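Local coordinates for protein short chain dehydrogenase (Leptospira borgpetersenii serovar Hardjo-bovis, PDB 6UH2) that binds NAD+ and probably acts as an oxidoreductase, interconverting an alcohol CH-OH group and a carbonyl with that cofactor, at residues P170-Y173 and A174-A178. Residues are numbered along the deposited sequence; the frame is centred on the assembly and turned at random.
Sequences PEVY and AMTKA. With NAD (nicotinamide-adenine-dinucleotide), chain D.
The Tyr-x-x-x-Lys signature of the short-chain dehydrogenases occupies the first turns of helix 171-191, where Tyr173 and Lys177, one turn apart, reach together for the nicotinamide ribose of NAD. Their backbones are joined by the helical bond from Lys177 N to Tyr173 O (2.9 Å). With CG anti to the backbone N (chi1 -167°), the Tyr173 ring projects from the helix toward the cofactor, and the lysine chain bends at chi2 (-58°) and crosses one face of the ring. Lys177 CG sits over the centre of that face, 3.9 Å from the centroid, a CH-pi contact that should limit rocking of the phenol. Beyond the ring, Lys177 NZ donates to NAD O3D at 2.9 Å and more weakly to O2D, while Phe148 O accepts a further hydrogen bond from the same nitrogen. A tyrosine and a lysine in this spacing are the catalytic pair of classical family members, so Tyr173 and Lys177 probably have that role here. On another side of the helix, Val172 O accepts from both Thr176 N (2.9 Å) and Thr176 OG1 (3.0 Å), and Asn121 ND2 also bonds to that hydroxyl. At the ribose, NAD O2D lies at the edge of the Tyr173 ring, in its plane, and shares a hydrogen bond with Tyr173 OH (2.7 Å) in which either oxygen could be the donor.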
loop_
_atom_site.group_PDB
_atom_site.type_symbol
_atom_site.label_atom_id
_atom_site.label_comp_id
_atom_site.label_asym_id
_atom_site.label_seq_id
_atom_site.Cartn_x
_atom_site.Cartn_y
_atom_site.Cartn_z
ATOM N N PRO B 170 -18.524 3.700 -17.816
ATOM C CA PRO B 170 -19.425 4.849 -17.936
ATOM C C PRO B 170 -19.047 6.019 -17.041
ATOM O O PRO B 170 -18.246 5.882 -16.113
ATOM C CB PRO B 170 -20.770 4.247 -17.520
ATOM C CG PRO B 170 -20.360 3.301 -16.393
ATOM C CD PRO B 170 -19.018 2.727 -16.826
ATOM N N GLU B 171 -19.663 7.173 -17.310
ATOM C CA GLU B 171 -19.398 8.378 -16.534
ATOM C C GLU B 171 -19.708 8.177 -15.060
ATOM O O GLU B 171 -18.994 8.693 -14.196
ATOM C CB GLU B 171 -20.209 9.555 -17.086
ATOM C CG GLU B 171 -21.731 9.449 -16.886
ATOM C CD GLU B 171 -22.306 8.172 -17.459
ATOM O OE1 GLU B 171 -22.110 7.938 -18.660
ATOM O OE2 GLU B 171 -22.925 7.383 -16.708
ATOM N N VAL B 172 -20.769 7.426 -14.751
ATOM C CA VAL B 172 -21.208 7.326 -13.366
ATOM C C VAL B 172 -20.249 6.451 -12.567
ATOM O O VAL B 172 -20.094 6.634 -11.355
ATOM C CB VAL B 172 -22.664 6.810 -13.305
ATOM C CG1 VAL B 172 -22.773 5.377 -13.861
ATOM C CG2 VAL B 172 -23.197 6.882 -11.884
ATOM N N TYR B 173 -19.592 5.489 -13.223
ATOM C CA TYR B 173 -18.568 4.712 -12.528
ATOM C C TYR B 173 -17.388 5.596 -12.142
ATOM O O TYR B 173 -16.894 5.525 -11.009
ATOM C CB TYR B 173 -18.111 3.549 -13.405
ATOM C CG TYR B 173 -17.286 2.511 -12.678
ATOM C CD1 TYR B 173 -17.879 1.630 -11.789
ATOM C CD2 TYR B 173 -15.915 2.412 -12.884
ATOM C CE1 TYR B 173 -17.122 0.660 -11.127
ATOM C CE2 TYR B 173 -15.151 1.458 -12.225
ATOM C CZ TYR B 173 -15.764 0.584 -11.349
ATOM O OH TYR B 173 -15.016 -0.372 -10.683
ATOM N N ALA B 174 -16.930 6.448 -13.066
ATOM C CA ALA B 174 -15.864 7.392 -12.744
ATOM C C ALA B 174 -16.287 8.324 -11.618
ATOM O O ALA B 174 -15.527 8.565 -10.674
ATOM C CB ALA B 174 -15.483 8.199 -13.988
ATOM N N MET B 175 -17.510 8.853 -11.701
ATOM C CA MET B 175 -18.017 9.739 -10.655
ATOM C C MET B 175 -18.014 9.051 -9.297
ATOM O O MET B 175 -17.514 9.603 -8.309
ATOM C CB MET B 175 -19.436 10.186 -11.000
ATOM C CG MET B 175 -19.546 11.324 -12.004
ATOM S SD MET B 175 -21.304 11.550 -12.367
ATOM C CE MET B 175 -21.415 13.334 -12.586
ATOM N N THR B 176 -18.604 7.855 -9.215
ATOM C CA THR B 176 -18.784 7.256 -7.891
ATOM C C THR B 176 -17.481 6.704 -7.324
ATOM O O THR B 176 -17.300 6.701 -6.100
ATOM C CB THR B 176 -19.847 6.147 -7.907
ATOM O OG1 THR B 176 -19.461 5.102 -8.806
ATOM C CG2 THR B 176 -21.223 6.716 -8.324
ATOM N N LYS B 177 -16.563 6.239 -8.170
ATOM C CA LYS B 177 -15.305 5.721 -7.636
ATOM C C LYS B 177 -14.395 6.854 -7.175
ATOM O O LYS B 177 -13.720 6.732 -6.145
ATOM C CB LYS B 177 -14.612 4.837 -8.674
ATOM C CG LYS B 177 -15.325 3.503 -8.890
ATOM C CD LYS B 177 -15.432 2.718 -7.566
ATOM C CE LYS B 177 -16.055 1.351 -7.770
ATOM N NZ LYS B 177 -16.007 0.515 -6.525
ATOM N N ALA B 178 -14.365 7.969 -7.916
ATOM C CA ALA B 178 -13.721 9.175 -7.389
ATOM C C ALA B 178 -14.353 9.607 -6.073
ATOM O O ALA B 178 -13.652 10.054 -5.151
ATOM C CB ALA B 178 -13.819 10.321 -8.395
HETATM P PA NAD D . -18.467 -8.518 -9.068
HETATM O O1A NAD D . -19.520 -7.966 -10.062
HETATM O O2A NAD D . -17.824 -9.884 -9.319
HETATM O O5B NAD D . -19.045 -8.503 -7.536
HETATM C C5B NAD D . -19.792 -7.432 -6.988
HETATM C C4B NAD D . -20.580 -8.074 -5.879
HETATM O O4B NAD D . -21.341 -6.957 -5.284
HETATM C C3B NAD D . -21.599 -9.115 -6.371
HETATM O O3B NAD D . -21.532 -10.314 -5.561
HETATM C C2B NAD D . -22.945 -8.421 -6.123
HETATM O O2B NAD D . -23.992 -9.356 -5.826
HETATM C C1B NAD D . -22.619 -7.446 -4.967
HETATM N N9A NAD D . -23.677 -6.442 -4.942
HETATM C C8A NAD D . -24.315 -5.826 -6.018
HETATM N N7A NAD D . -25.264 -5.027 -5.613
HETATM C C5A NAD D . -25.276 -5.131 -4.223
HETATM C C6A NAD D . -26.064 -4.555 -3.232
HETATM N N6A NAD D . -27.055 -3.686 -3.512
HETATM N N1A NAD D . -25.802 -4.869 -1.954
HETATM C C2A NAD D . -24.823 -5.727 -1.658
HETATM N N3A NAD D . -24.028 -6.339 -2.539
HETATM C C4A NAD D . -24.292 -6.007 -3.812
HETATM O O3 NAD D . -17.289 -7.424 -8.876
HETATM P PN NAD D . -15.704 -7.541 -8.604
HETATM O O1N NAD D . -14.911 -7.492 -9.934
HETATM O O2N NAD D . -15.502 -8.622 -7.537
HETATM O O5D NAD D . -15.543 -5.998 -7.962
HETATM C C5D NAD D . -15.478 -5.848 -6.560
HETATM C C4D NAD D . -15.118 -4.389 -6.297
HETATM O O4D NAD D . -13.890 -3.992 -7.029
HETATM C C3D NAD D . -16.197 -3.467 -6.863
HETATM O O3D NAD D . -16.335 -2.295 -6.051
HETATM C C2D NAD D . -15.657 -2.990 -8.245
HETATM O O2D NAD D . -16.143 -1.718 -8.640
HETATM C C1D NAD D . -14.141 -2.922 -7.901
HETATM N N1N NAD D . -13.235 -3.100 -9.091
HETATM C C2N NAD D . -13.319 -4.202 -9.886
HETATM C C3N NAD D . -12.471 -4.316 -10.958
HETATM C C7N NAD D . -12.575 -5.523 -11.826
HETATM O O7N NAD D . -11.954 -5.532 -12.877
HETATM N N7N NAD D . -13.341 -6.555 -11.409
HETATM C C4N NAD D . -11.536 -3.293 -11.197
HETATM C C5N NAD D . -11.480 -2.199 -10.386
HETATM C C6N NAD D . -12.354 -2.114 -9.305
#